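Local coordinates for glycosylation Associate Protein 2 (Streptococcus agalactiae serotype V, PDB 6OYC) that probably works with two partner proteins of an accessory Sec system in glycosylating and secreting serine-rich adhesins, at residues 296-302 with 321-327; 189-193 with 277-283; 389-393 with 501-506; 330-336 with 418-422. Numbering follows the deposited sequence.

Overall arrangement
Contacts 1 and 3 lie in the heart of the alpha/beta-hydrolase-like domain and serve the same mixed sheet: contact 1 joins two neighbouring strands by backbone hydrogen bonds, and contact 3 lays the helix 495-514 on the sheet by hydrophobic and aromatic packing. They touch where Tyr300 and Thr298 meet Phe502 and Tyr506. Contacts 2 and 4 lie about 13 Å apart between centres, toward the antiparallel beta region. Contact 2 is partly buried and mixes apolar packing with a water held by glutamates; contact 4 is buried, with aliphatic side chains closing a loop against a helix. His282 of contact 2 packs on Arg330 and Leu422 of contact 4.

Contact 1. Residues 296-302 with 321-327; sequences PLTVYFS and TPFMLIC
This is a parallel pairing of neighbouring strands, 297-301 and 323-327, deep in the central mixed sheet. Their axes approach to 4.6 Å at 16°, both chains extended, with Thr298 opposite Phe323, Val299 opposite Met324, Tyr300 opposite Leu325 and Phe301 opposite Ile326. Backbone hydrogen bonds run Thr298 N to Pro322 O (2.8 Å), Met324 N to Thr298 O (2.9 Å), Tyr300 N to Met324 O (2.9 Å), Ile326 N to Tyr300 O (3.1 Å) and Ser302 N to Ile326 O (2.6 Å). Pro322 has no amide hydrogen, but Pro322 O accepts again, from Thr298 OG1 (chi1 p) at 3.0 Å. On one face, Ile326 (chi1 m) sets CD1 3.7 Å from Val299 CG1 and over the Phe301 ring, 4.0 Å from its centroid, a CH-pi contact suited to a branched aliphatic side chain. On the other face, Thr298, Tyr300, Phe323 and Leu325 all pack on Met316 of helix 313-318, which links the strands. The whole forms a beta-alpha-beta crossover, as expected of an alpha/beta-hydrolase-like fold.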
loop_
_atom_site.group_PDB
_atom_site.type_symbol
_atom_site.label_atom_id
_atom_site.label_comp_id
_atom_site.label_asym_id
_atom_site.label_seq_id
_atom_site.Cartn_x
_atom_site.Cartn_y
_atom_site.Cartn_z
ATOM N N PRO B 296 -10.693 -11.528 -15.865
ATOM C CA PRO B 296 -9.812 -12.097 -14.866
ATOM C C PRO B 296 -9.451 -11.120 -13.765
ATOM O O PRO B 296 -9.830 -9.986 -13.837
ATOM C CB PRO B 296 -8.587 -12.359 -15.682
ATOM C CG PRO B 296 -8.538 -11.212 -16.576
ATOM C CD PRO B 296 -9.928 -10.780 -16.848
ATOM N N LEU B 297 -8.728 -11.581 -12.757
ATOM C CA LEU B 297 -8.244 -10.701 -11.705
ATOM C C LEU B 297 -6.857 -10.217 -12.144
ATOM O O LEU B 297 -5.991 -11.004 -12.422
ATOM C CB LEU B 297 -8.205 -11.388 -10.360
ATOM C CG LEU B 297 -7.342 -10.810 -9.256
ATOM C CD1 LEU B 297 -7.811 -9.442 -8.881
ATOM C CD2 LEU B 297 -7.308 -11.682 -8.047
ATOM N N THR B 298 -6.670 -8.918 -12.183
ATOM C CA THR B 298 -5.417 -8.341 -12.664
ATOM C C THR B 298 -4.630 -7.698 -11.523
ATOM O O THR B 298 -5.112 -6.758 -10.883
ATOM C CB THR B 298 -5.702 -7.314 -13.750
ATOM O OG1 THR B 298 -6.581 -6.313 -13.217
ATOM C CG2 THR B 298 -6.354 -7.995 -14.948
ATOM N N VAL B 299 -3.400 -8.159 -11.314
ATOM C CA VAL B 299 -2.553 -7.715 -10.208
ATOM C C VAL B 299 -1.426 -6.850 -10.758
ATOM O O VAL B 299 -0.693 -7.272 -11.665
ATOM C CB VAL B 299 -1.989 -8.917 -9.427
ATOM C CG1 VAL B 299 -1.064 -8.461 -8.300
ATOM C CG2 VAL B 299 -3.117 -9.790 -8.891
ATOM N N TYR B 300 -1.273 -5.647 -10.205
ATOM C CA TYR B 300 -0.177 -4.747 -10.564
ATOM C C TYR B 300 0.720 -4.534 -9.354
ATOM O O TYR B 300 0.267 -4.001 -8.337
ATOM C CB TYR B 300 -0.706 -3.405 -11.062
ATOM C CG TYR B 300 0.381 -2.467 -11.540
ATOM C CD1 TYR B 300 1.214 -2.818 -12.603
ATOM C CD2 TYR B 300 0.573 -1.220 -10.935
ATOM C CE1 TYR B 300 2.207 -1.960 -13.047
ATOM C CE2 TYR B 300 1.572 -0.358 -11.370
ATOM C CZ TYR B 300 2.384 -0.732 -12.429
ATOM O OH TYR B 300 3.369 0.122 -12.869
ATOM N N PHE B 301 1.984 -4.958 -9.463
ATOM C CA PHE B 301 2.985 -4.641 -8.450
ATOM C C PHE B 301 3.556 -3.246 -8.704
ATOM O O PHE B 301 3.985 -2.935 -9.821
ATOM C CB PHE B 301 4.122 -5.658 -8.461
ATOM C CG PHE B 301 3.769 -7.002 -7.872
ATOM C CD1 PHE B 301 3.021 -7.919 -8.598
ATOM C CD2 PHE B 301 4.234 -7.369 -6.622
ATOM C CE1 PHE B 301 2.714 -9.155 -8.077
ATOM C CE2 PHE B 301 3.928 -8.617 -6.094
ATOM C CZ PHE B 301 3.165 -9.510 -6.821
ATOM N N SER B 302 3.577 -2.413 -7.665
ATOM C CA SER B 302 4.073 -1.055 -7.827
ATOM C C SER B 302 5.571 -1.064 -8.097
ATOM O O SER B 302 6.317 -1.904 -7.578
ATOM C CB SER B 302 3.777 -0.217 -6.579
ATOM O OG SER B 302 2.389 -0.051 -6.371
ATOM N N THR B 321 -11.794 -4.372 -15.023
ATOM C CA THR B 321 -11.603 -5.730 -14.549
ATOM C C THR B 321 -11.330 -5.720 -13.043
ATOM O O THR B 321 -10.910 -4.696 -12.493
ATOM C CB THR B 321 -10.429 -6.368 -15.314
ATOM O OG1 THR B 321 -10.363 -7.775 -15.052
ATOM C CG2 THR B 321 -9.112 -5.714 -14.916
ATOM N N PRO B 322 -11.596 -6.818 -12.333
ATOM C CA PRO B 322 -11.191 -6.878 -10.920
ATOM C C PRO B 322 -9.684 -6.764 -10.817
ATOM O O PRO B 322 -8.953 -7.327 -11.639
ATOM C CB PRO B 322 -11.683 -8.251 -10.451
ATOM C CG PRO B 322 -12.722 -8.661 -11.468
ATOM C CD PRO B 322 -12.345 -8.014 -12.757
ATOM N N PHE B 323 -9.212 -6.022 -9.809
ATOM C CA PHE B 323 -7.784 -5.734 -9.758
ATOM C C PHE B 323 -7.260 -5.600 -8.334
ATOM O O PHE B 323 -7.984 -5.271 -7.387
ATOM C CB PHE B 323 -7.433 -4.478 -10.572
ATOM C CG PHE B 323 -7.908 -3.172 -9.977
ATOM C CD1 PHE B 323 -9.174 -2.691 -10.253
ATOM C CD2 PHE B 323 -7.047 -2.391 -9.195
ATOM C CE1 PHE B 323 -9.606 -1.474 -9.750
ATOM C CE2 PHE B 323 -7.461 -1.159 -8.682
ATOM C CZ PHE B 323 -8.744 -0.699 -8.953
ATOM N N MET B 324 -5.970 -5.869 -8.211
ATOM C CA MET B 324 -5.249 -5.801 -6.958
ATOM C C MET B 324 -3.990 -4.984 -7.190
ATOM O O MET B 324 -3.349 -5.111 -8.240
ATOM C CB MET B 324 -4.908 -7.201 -6.459
ATOM C CG MET B 324 -4.477 -7.289 -5.020
ATOM S SD MET B 324 -4.256 -9.027 -4.580
ATOM C CE MET B 324 -3.372 -8.906 -3.021
ATOM N N LEU B 325 -3.667 -4.115 -6.232
ATOM C CA LEU B 325 -2.404 -3.386 -6.227
ATOM C C LEU B 325 -1.556 -3.838 -5.046
ATOM O O LEU B 325 -2.080 -4.142 -3.972
ATOM C CB LEU B 325 -2.632 -1.881 -6.153
ATOM C CG LEU B 325 -3.760 -1.320 -7.014
ATOM C CD1 LEU B 325 -3.899 0.175 -6.736
ATOM C CD2 LEU B 325 -3.489 -1.593 -8.503
ATOM N N ILE B 326 -0.244 -3.892 -5.255
ATOM C CA ILE B 326 0.724 -4.304 -4.243
ATOM C C ILE B 326 1.881 -3.313 -4.290
ATOM O O ILE B 326 2.433 -3.052 -5.365
ATOM C CB ILE B 326 1.224 -5.745 -4.482
ATOM C CG1 ILE B 326 0.069 -6.646 -4.963
ATOM C CG2 ILE B 326 1.894 -6.312 -3.231
ATOM C CD1 ILE B 326 0.346 -8.126 -4.894
ATOM N N CYS B 327 2.245 -2.762 -3.135
ATOM C CA CYS B 327 3.389 -1.864 -3.036
ATOM C C CYS B 327 4.255 -2.270 -1.848
ATOM O O CYS B 327 3.792 -2.925 -0.909
ATOM C CB CYS B 327 2.959 -0.401 -2.888
ATOM S SG CYS B 327 2.102 -0.071 -1.332
#

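Contact 2. Residues 189-193 with 277-283; sequences FLEHI and IDAIGHE
Residues 189-193 run extended within strand 185-195, while 277-283 reverses direction through a type I beta turn from Asp278 to Gly281, closed by Gly281 N to Asp278 O at 3.0 Å. Gly281 sits at phi/psi 86/19, suited to glycine, and its CA lies 5.4 Å from Glu191 CA, where a CB would crowd Phe189 and Glu191. Asp278 OD1 accepts from His282 N at 2.8 Å, bracing the bend. This turn joins strands 274-277 and 283-289 as a beta hairpin at the edge of the mixed sheet, and here it abuts the antiparallel beta region. Phe189 (chi1 t) brings CZ to 3.5 Å from Ile277 CD1, and its ring edge meets Gly281 O, 3.6 Å from CE2. Further along, Ile193 CD1 packs 3.6 Å from Ile280 CB. Water 1 bridges the segments, accepting from Glu283 N at 3.1 Å and lying 3.1 Å from Glu191 OE1 and 2.8 Å from Glu283 OE2. Salt bridges to Arg275 and Arg260 balance Glu283, while Tyr157 hydrogen-bonds both Glu191 and His282.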
loop_
_atom_site.group_PDB
_atom_site.type_symbol
_atom_site.label_atom_id
_atom_site.label_comp_id
_atom_site.label_asym_id
_atom_site.label_seq_id
_atom_site.Cartn_x
_atom_site.Cartn_y
_atom_site.Cartn_z
ATOM N N PHE B 189 4.985 4.629 12.041
ATOM C CA PHE B 189 5.412 3.259 12.322
ATOM C C PHE B 189 6.931 3.165 12.267
ATOM O O PHE B 189 7.545 3.494 11.248
ATOM C CB PHE B 189 4.792 2.252 11.343
ATOM C CG PHE B 189 5.310 0.870 11.535
ATOM C CD1 PHE B 189 5.075 0.198 12.727
ATOM C CD2 PHE B 189 6.071 0.254 10.557
ATOM C CE1 PHE B 189 5.571 -1.064 12.941
ATOM C CE2 PHE B 189 6.569 -1.014 10.764
ATOM C CZ PHE B 189 6.322 -1.673 11.960
ATOM N N LEU B 190 7.531 2.684 13.343
ATOM C CA LEU B 190 8.982 2.597 13.466
ATOM C C LEU B 190 9.408 1.139 13.299
ATOM O O LEU B 190 9.104 0.299 14.150
ATOM C CB LEU B 190 9.428 3.139 14.819
ATOM C CG LEU B 190 10.884 2.949 15.198
ATOM C CD1 LEU B 190 11.698 3.878 14.329
ATOM C CD2 LEU B 190 11.120 3.236 16.703
ATOM N N GLU B 191 10.101 0.839 12.208
ATOM C CA GLU B 191 10.778 -0.442 12.073
ATOM C C GLU B 191 11.881 -0.543 13.101
ATOM O O GLU B 191 12.801 0.281 13.108
ATOM C CB GLU B 191 11.400 -0.574 10.696
ATOM C CG GLU B 191 10.499 -1.030 9.647
ATOM C CD GLU B 191 11.255 -1.219 8.361
ATOM O OE1 GLU B 191 10.795 -0.629 7.350
ATOM O OE2 GLU B 191 12.298 -1.941 8.382
ATOM N N HIS B 192 11.839 -1.570 13.935
ATOM C CA HIS B 192 12.966 -1.790 14.825
ATOM C C HIS B 192 12.935 -3.223 15.302
ATOM O O HIS B 192 11.959 -3.942 15.102
ATOM C CB HIS B 192 12.921 -0.860 16.020
ATOM C CG HIS B 192 11.784 -1.165 16.927
ATOM N ND1 HIS B 192 10.473 -0.992 16.539
ATOM C CD2 HIS B 192 11.749 -1.683 18.178
ATOM C CE1 HIS B 192 9.676 -1.366 17.525
ATOM N NE2 HIS B 192 10.425 -1.799 18.523
ATOM N N ILE B 193 14.014 -3.603 15.973
ATOM C CA ILE B 193 14.178 -4.906 16.594
ATOM C C ILE B 193 14.992 -4.723 17.868
ATOM O O ILE B 193 15.981 -3.988 17.878
ATOM C CB ILE B 193 14.876 -5.888 15.640
ATOM C CG1 ILE B 193 13.873 -6.451 14.645
ATOM C CG2 ILE B 193 15.511 -7.012 16.423
ATOM C CD1 ILE B 193 14.548 -6.944 13.400
ATOM N N ILE B 277 2.406 -7.530 7.434
ATOM C CA ILE B 277 3.695 -7.335 8.092
ATOM C C ILE B 277 4.247 -8.672 8.573
ATOM O O ILE B 277 3.498 -9.600 8.887
ATOM C CB ILE B 277 3.555 -6.322 9.256
ATOM C CG1 ILE B 277 4.910 -5.808 9.695
ATOM C CG2 ILE B 277 2.803 -6.919 10.437
ATOM C CD1 ILE B 277 4.812 -4.452 10.356
ATOM N N ASP B 278 5.569 -8.765 8.639
ATOM C CA ASP B 278 6.245 -9.967 9.107
ATOM C C ASP B 278 6.893 -9.707 10.463
ATOM O O ASP B 278 6.791 -8.615 11.021
ATOM C CB ASP B 278 7.258 -10.447 8.064
ATOM C CG ASP B 278 8.582 -9.702 8.114
ATOM O OD1 ASP B 278 8.652 -8.557 8.627
ATOM O OD2 ASP B 278 9.577 -10.272 7.602
ATOM N N ALA B 279 7.600 -10.723 10.973
ATOM C CA ALA B 279 8.098 -10.672 12.347
ATOM C C ALA B 279 9.010 -9.479 12.600
ATOM O O ALA B 279 9.046 -8.970 13.725
ATOM C CB ALA B 279 8.843 -11.959 12.700
ATOM N N ILE B 280 9.761 -9.017 11.595
ATOM C CA ILE B 280 10.737 -7.961 11.839
ATOM C C ILE B 280 10.216 -6.584 11.443
ATOM O O ILE B 280 10.984 -5.624 11.446
ATOM C CB ILE B 280 12.086 -8.243 11.154
ATOM C CG1 ILE B 280 11.959 -8.232 9.629
ATOM C CG2 ILE B 280 12.709 -9.535 11.687
ATOM C CD1 ILE B 280 13.300 -7.958 8.914
ATOM N N GLY B 281 8.922 -6.452 11.150
ATOM C CA GLY B 281 8.370 -5.151 10.818
ATOM C C GLY B 281 8.503 -4.762 9.365
ATOM O O GLY B 281 8.407 -3.571 9.042
ATOM N N HIS B 282 8.740 -5.725 8.478
ATOM C CA HIS B 282 8.722 -5.478 7.047
ATOM C C HIS B 282 7.288 -5.536 6.557
ATOM O O HIS B 282 6.586 -6.517 6.814
ATOM C CB HIS B 282 9.568 -6.516 6.313
ATOM C CG HIS B 282 11.028 -6.215 6.331
ATOM N ND1 HIS B 282 11.940 -6.922 5.580
ATOM C CD2 HIS B 282 11.739 -5.285 7.015
ATOM C CE1 HIS B 282 13.152 -6.436 5.795
ATOM N NE2 HIS B 282 13.057 -5.443 6.663
ATOM N N GLU B 283 6.853 -4.487 5.858
ATOM C CA GLU B 283 5.482 -4.365 5.398
ATOM C C GLU B 283 5.385 -4.514 3.887
ATOM O O GLU B 283 6.336 -4.237 3.149
ATOM C CB GLU B 283 4.865 -3.012 5.777
ATOM C CG GLU B 283 5.085 -2.582 7.226
ATOM C CD GLU B 283 4.855 -1.082 7.432
ATOM O OE1 GLU B 283 3.811 -0.683 7.994
ATOM O OE2 GLU B 283 5.723 -0.297 7.015
HETATM O O HOH W 1 8.082 -1.690 6.337
#

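Contact 3. Residues 389-393 with 501-506; sequences IIIGK and WFTSQY
In this alpha/beta-hydrolase-like sheet, helix 495-514 packs on strand 388-392, its segment 501-506 running nearly antiparallel to 389-392 at 167°, with axes 9.1 Å apart. The knob is Ile390, whose CA-to-CB bond points to the helix; the hollow is lined by Trp501, Phe502, Gln505 and Tyr506. Ile390 CG2 lies 3.9 Å from Phe502 CD1 and 4.2 Å from both Trp501 CH2 and Gln505 CB, so a beta-branched residue spreads well across the gap. Gly392 is the matching low point: with no side chain, it lets the Trp501 ring come to 4.4 Å, measured from Gly392 CA to CZ3, and a CB would lie 3.8 Å from that atom. Trp501 and Phe502, both chi1 t, reach the strand backbone: Trp501 CH2 stands 3.3 Å from Ile391 O, and the Phe502 ring edge presents CE1 3.6 Å from Ile390 O. Tyr506 OH hydrogen-bonds Ser368 OG. With chi1 m and chi2 t, Ile390 sets CD1 over the Tyr506 ring, 3.7 Å from its centroid and 7° off the normal, a CH-pi contact.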
loop_
_atom_site.group_PDB
_atom_site.type_symbol
_atom_site.label_atom_id
_atom_site.label_comp_id
_atom_site.label_asym_id
_atom_site.label_seq_id
_atom_site.Cartn_x
_atom_site.Cartn_y
_atom_site.Cartn_z
ATOM N N ILE B 389 1.609 -13.118 -17.394
ATOM C CA ILE B 389 2.507 -12.206 -16.711
ATOM C C ILE B 389 2.908 -11.156 -17.733
ATOM O O ILE B 389 3.626 -11.465 -18.689
ATOM C CB ILE B 389 3.729 -12.929 -16.143
ATOM C CG1 ILE B 389 3.302 -13.804 -14.968
ATOM C CG2 ILE B 389 4.815 -11.940 -15.744
ATOM C CD1 ILE B 389 4.415 -14.649 -14.426
ATOM N N ILE B 390 2.412 -9.936 -17.564
ATOM C CA ILE B 390 2.724 -8.821 -18.451
ATOM C C ILE B 390 3.764 -7.963 -17.747
ATOM O O ILE B 390 3.477 -7.336 -16.723
ATOM C CB ILE B 390 1.476 -7.997 -18.790
ATOM C CG1 ILE B 390 0.392 -8.877 -19.409
ATOM C CG2 ILE B 390 1.827 -6.827 -19.691
ATOM C CD1 ILE B 390 -0.926 -8.153 -19.623
ATOM N N ILE B 391 4.977 -7.909 -18.284
ATOM C CA ILE B 391 6.052 -7.190 -17.622
ATOM C C ILE B 391 6.827 -6.367 -18.641
ATOM O O ILE B 391 6.934 -6.734 -19.814
ATOM C CB ILE B 391 6.975 -8.158 -16.861
ATOM C CG1 ILE B 391 7.275 -9.393 -17.713
ATOM C CG2 ILE B 391 6.322 -8.586 -15.549
ATOM C CD1 ILE B 391 8.385 -10.274 -17.134
ATOM N N GLY B 392 7.353 -5.227 -18.179
ATOM C CA GLY B 392 8.190 -4.354 -18.982
ATOM C C GLY B 392 9.410 -3.839 -18.239
ATOM O O GLY B 392 9.306 -3.380 -17.098
ATOM N N LYS B 393 10.566 -3.887 -18.898
ATOM C CA LYS B 393 11.885 -3.537 -18.389
ATOM C C LYS B 393 12.224 -4.437 -17.207
ATOM O O LYS B 393 12.411 -3.952 -16.083
ATOM C CB LYS B 393 11.946 -2.056 -18.015
ATOM C CG LYS B 393 11.407 -1.147 -19.115
ATOM C CD LYS B 393 11.593 0.326 -18.797
ATOM C CE LYS B 393 11.461 1.185 -20.043
ATOM N NZ LYS B 393 11.558 2.644 -19.750
ATOM N N TRP B 501 2.523 0.286 -24.667
ATOM C CA TRP B 501 2.651 -1.148 -24.885
ATOM C C TRP B 501 1.988 -1.931 -23.761
ATOM O O TRP B 501 1.214 -2.865 -24.009
ATOM C CB TRP B 501 4.126 -1.532 -25.001
ATOM C CG TRP B 501 4.319 -3.015 -25.069
ATOM C CD1 TRP B 501 4.287 -3.790 -26.187
ATOM C CD2 TRP B 501 4.543 -3.908 -23.968
ATOM N NE1 TRP B 501 4.489 -5.108 -25.858
ATOM C CE2 TRP B 501 4.648 -5.209 -24.502
ATOM C CE3 TRP B 501 4.671 -3.734 -22.586
ATOM C CZ2 TRP B 501 4.879 -6.331 -23.702
ATOM C CZ3 TRP B 501 4.899 -4.852 -21.795
ATOM C CH2 TRP B 501 4.998 -6.132 -22.355
ATOM N N PHE B 502 2.298 -1.566 -22.513
ATOM C CA PHE B 502 1.758 -2.267 -21.351
ATOM C C PHE B 502 0.236 -2.239 -21.352
ATOM O O PHE B 502 -0.416 -3.276 -21.182
ATOM C CB PHE B 502 2.315 -1.634 -20.073
ATOM C CG PHE B 502 1.876 -2.307 -18.792
ATOM C CD1 PHE B 502 2.624 -3.347 -18.246
ATOM C CD2 PHE B 502 0.752 -1.862 -18.104
ATOM C CE1 PHE B 502 2.238 -3.956 -17.050
ATOM C CE2 PHE B 502 0.360 -2.460 -16.910
ATOM C CZ PHE B 502 1.101 -3.509 -16.383
ATOM N N THR B 503 -0.350 -1.058 -21.550
ATOM C CA THR B 503 -1.804 -0.979 -21.554
ATOM C C THR B 503 -2.398 -1.649 -22.791
ATOM O O THR B 503 -3.487 -2.230 -22.712
ATOM C CB THR B 503 -2.267 0.479 -21.455
ATOM O OG1 THR B 503 -3.689 0.528 -21.624
ATOM C CG2 THR B 503 -1.626 1.342 -22.522
ATOM N N SER B 504 -1.698 -1.589 -23.932
ATOM C CA SER B 504 -2.170 -2.271 -25.134
ATOM C C SER B 504 -2.124 -3.781 -24.954
ATOM O O SER B 504 -3.078 -4.491 -25.300
ATOM C CB SER B 504 -1.334 -1.852 -26.347
ATOM O OG SER B 504 -1.322 -2.864 -27.342
ATOM N N GLN B 505 -1.014 -4.292 -24.418
ATOM C CA GLN B 505 -0.921 -5.719 -24.151
ATOM C C GLN B 505 -2.026 -6.182 -23.212
ATOM O O GLN B 505 -2.526 -7.304 -23.344
ATOM C CB GLN B 505 0.451 -6.041 -23.573
ATOM C CG GLN B 505 1.032 -7.332 -24.083
ATOM C CD GLN B 505 1.190 -7.354 -25.586
ATOM O OE1 GLN B 505 1.394 -6.315 -26.219
ATOM N NE2 GLN B 505 1.097 -8.544 -26.167
ATOM N N TYR B 506 -2.434 -5.324 -22.276
ATOM C CA TYR B 506 -3.544 -5.663 -21.392
ATOM C C TYR B 506 -4.869 -5.707 -22.152
ATOM O O TYR B 506 -5.628 -6.678 -22.035
ATOM C CB TYR B 506 -3.620 -4.657 -20.238
ATOM C CG TYR B 506 -3.205 -5.207 -18.889
ATOM C CD1 TYR B 506 -4.000 -6.122 -18.216
ATOM C CD2 TYR B 506 -2.020 -4.798 -18.282
ATOM C CE1 TYR B 506 -3.625 -6.627 -16.975
ATOM C CE2 TYR B 506 -1.632 -5.299 -17.035
ATOM C CZ TYR B 506 -2.442 -6.208 -16.386
ATOM O OH TYR B 506 -2.082 -6.717 -15.154
#

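Contact 4. Residues 330-336 with 418-422; sequences RLQGGAF and DIQLL
An irregular loop, 330-336, following strand 323-327 of the alpha/beta-hydrolase-like sheet, is covered here by the short helix 416-424, and the join is chiefly aliphatic. The loop curls back on itself, Gly334 N bonding Arg330 O at 2.9 Å. Leu331 takes a positive phi (61/-136), unusual for a residue with a side chain; Gly334 sits at 127/156, where a CB would strike the preceding carbonyl O. The bend turns Leu331 and Ala335 toward the helix. Along the helix, Asp418 comes first: its CB lies 4.0 Å from Leu331 CD1, while its OD1 accepts a hydrogen bond from Asn155 N outside the contact. Ile419 (chi1 m) follows, and with chi2 t its CG1-CD1 arm reaches into the loop: CG1 is 3.8 Å from Leu331 CD1, and CD1 is 3.9 Å from Gly334 O and 3.5 Å from Phe336 CD1. Ala335 is small enough for the backbone to come close here, Ala335 CA to Ile419 CA being 5.8 Å. One helical turn after Asp418 (Leu422 N to Asp418 O 2.7 Å), Leu422 falls on the same side of the helix. Leu422 CD1 meets Leu331 CD1 and Ala335 CB, both at 3.9 Å. Arg330 (chi1 m, chi3 m) folds round beside it; the guanidinium edges bond Asp328 (salt bridge) and Ile338 O, and the flat face takes a methyl: Leu422 CD1 rests over it, 4.1 Å from Arg330 NH1.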
loop_
_atom_site.group_PDB
_atom_site.type_symbol
_atom_site.label_atom_id
_atom_site.label_comp_id
_atom_site.label_asym_id
_atom_site.label_seq_id
_atom_site.Cartn_x
_atom_site.Cartn_y
_atom_site.Cartn_z
ATOM N N ARG B 330 9.483 -0.496 1.953
ATOM C CA ARG B 330 10.702 -0.647 2.737
ATOM C C ARG B 330 11.869 0.117 2.111
ATOM O O ARG B 330 11.833 0.516 0.942
ATOM C CB ARG B 330 11.056 -2.131 2.886
ATOM C CG ARG B 330 9.983 -2.941 3.632
ATOM C CD ARG B 330 10.210 -4.447 3.515
ATOM N NE ARG B 330 10.177 -4.885 2.119
ATOM C CZ ARG B 330 10.682 -6.033 1.673
ATOM N NH1 ARG B 330 11.257 -6.887 2.510
ATOM N NH2 ARG B 330 10.608 -6.333 0.382
ATOM N N LEU B 331 12.901 0.338 2.923
ATOM C CA LEU B 331 14.198 0.888 2.492
ATOM C C LEU B 331 13.978 2.291 1.917
ATOM O O LEU B 331 13.231 3.085 2.507
ATOM C CB LEU B 331 14.859 -0.070 1.549
ATOM C CG LEU B 331 15.317 -1.395 2.139
ATOM C CD1 LEU B 331 16.331 -2.058 1.210
ATOM C CD2 LEU B 331 15.894 -1.204 3.537
ATOM N N GLN B 332 14.609 2.627 0.783
ATOM C CA GLN B 332 14.386 3.932 0.162
ATOM C C GLN B 332 13.051 3.986 -0.584
ATOM O O GLN B 332 12.215 4.855 -0.317
ATOM C CB GLN B 332 15.534 4.289 -0.795
ATOM C CG GLN B 332 15.464 5.762 -1.239
ATOM C CD GLN B 332 16.386 6.106 -2.415
ATOM O OE1 GLN B 332 17.172 5.281 -2.878
ATOM N NE2 GLN B 332 16.290 7.342 -2.891
ATOM N N GLY B 333 12.849 3.091 -1.548
ATOM C CA GLY B 333 11.644 3.151 -2.353
ATOM C C GLY B 333 11.089 1.784 -2.712
ATOM O O GLY B 333 10.397 1.633 -3.723
ATOM N N GLY B 334 11.394 0.787 -1.893
ATOM C CA GLY B 334 10.945 -0.572 -2.131
ATOM C C GLY B 334 12.136 -1.507 -2.110
ATOM O O GLY B 334 13.279 -1.103 -2.337
ATOM N N ALA B 335 11.870 -2.784 -1.813
ATOM C CA ALA B 335 12.912 -3.799 -1.782
ATOM C C ALA B 335 12.492 -5.034 -2.581
ATOM O O ALA B 335 12.816 -6.174 -2.215
ATOM C CB ALA B 335 13.278 -4.164 -0.341
ATOM N N PHE B 336 11.748 -4.824 -3.671
ATOM C CA PHE B 336 11.535 -5.855 -4.684
ATOM C C PHE B 336 10.741 -7.053 -4.145
ATOM O O PHE B 336 10.923 -8.185 -4.597
ATOM C CB PHE B 336 12.881 -6.306 -5.273
ATOM C CG PHE B 336 13.487 -5.297 -6.217
ATOM C CD1 PHE B 336 13.973 -4.098 -5.749
ATOM C CD2 PHE B 336 13.524 -5.536 -7.582
ATOM C CE1 PHE B 336 14.496 -3.153 -6.625
ATOM C CE2 PHE B 336 14.051 -4.609 -8.456
ATOM C CZ PHE B 336 14.540 -3.413 -7.975
ATOM N N ASP B 418 21.704 -1.785 -0.486
ATOM C CA ASP B 418 20.905 -2.045 0.707
ATOM C C ASP B 418 19.971 -3.226 0.503
ATOM O O ASP B 418 19.736 -4.001 1.438
ATOM C CB ASP B 418 20.124 -0.794 1.082
ATOM C CG ASP B 418 21.039 0.349 1.483
ATOM O OD1 ASP B 418 21.964 0.121 2.312
ATOM O OD2 ASP B 418 20.845 1.467 0.954
ATOM N N ILE B 419 19.462 -3.402 -0.714
ATOM C CA ILE B 419 18.616 -4.556 -0.992
ATOM C C ILE B 419 19.413 -5.853 -0.874
ATOM O O ILE B 419 18.911 -6.852 -0.347
ATOM C CB ILE B 419 17.957 -4.397 -2.369
ATOM C CG1 ILE B 419 17.128 -3.108 -2.381
ATOM C CG2 ILE B 419 17.087 -5.601 -2.681
ATOM C CD1 ILE B 419 16.485 -2.778 -3.727
ATOM N N GLN B 420 20.670 -5.861 -1.342
ATOM C CA GLN B 420 21.495 -7.052 -1.146
ATOM C C GLN B 420 21.812 -7.267 0.328
ATOM O O GLN B 420 21.814 -8.411 0.808
ATOM C CB GLN B 420 22.800 -6.974 -1.945
ATOM C CG GLN B 420 23.634 -8.259 -1.779
ATOM C CD GLN B 420 24.741 -8.420 -2.807
ATOM O OE1 GLN B 420 24.561 -8.128 -3.994
ATOM N NE2 GLN B 420 25.904 -8.885 -2.347
ATOM N N LEU B 421 22.111 -6.186 1.055
ATOM C CA LEU B 421 22.265 -6.300 2.502
ATOM C C LEU B 421 21.024 -6.903 3.137
ATOM O O LEU B 421 21.116 -7.841 3.938
ATOM C CB LEU B 421 22.553 -4.938 3.121
ATOM C CG LEU B 421 24.026 -4.554 3.156
ATOM C CD1 LEU B 421 24.186 -3.202 3.842
ATOM C CD2 LEU B 421 24.846 -5.650 3.843
ATOM N N LEU B 422 19.848 -6.376 2.794
ATOM C CA LEU B 422 18.628 -6.924 3.370
ATOM C C LEU B 422 18.585 -8.440 3.202
ATOM O O LEU B 422 18.223 -9.160 4.138
ATOM C CB LEU B 422 17.399 -6.261 2.737
ATOM C CG LEU B 422 16.001 -6.471 3.339
ATOM C CD1 LEU B 422 15.025 -5.370 2.896
ATOM C CD2 LEU B 422 15.417 -7.822 2.975
#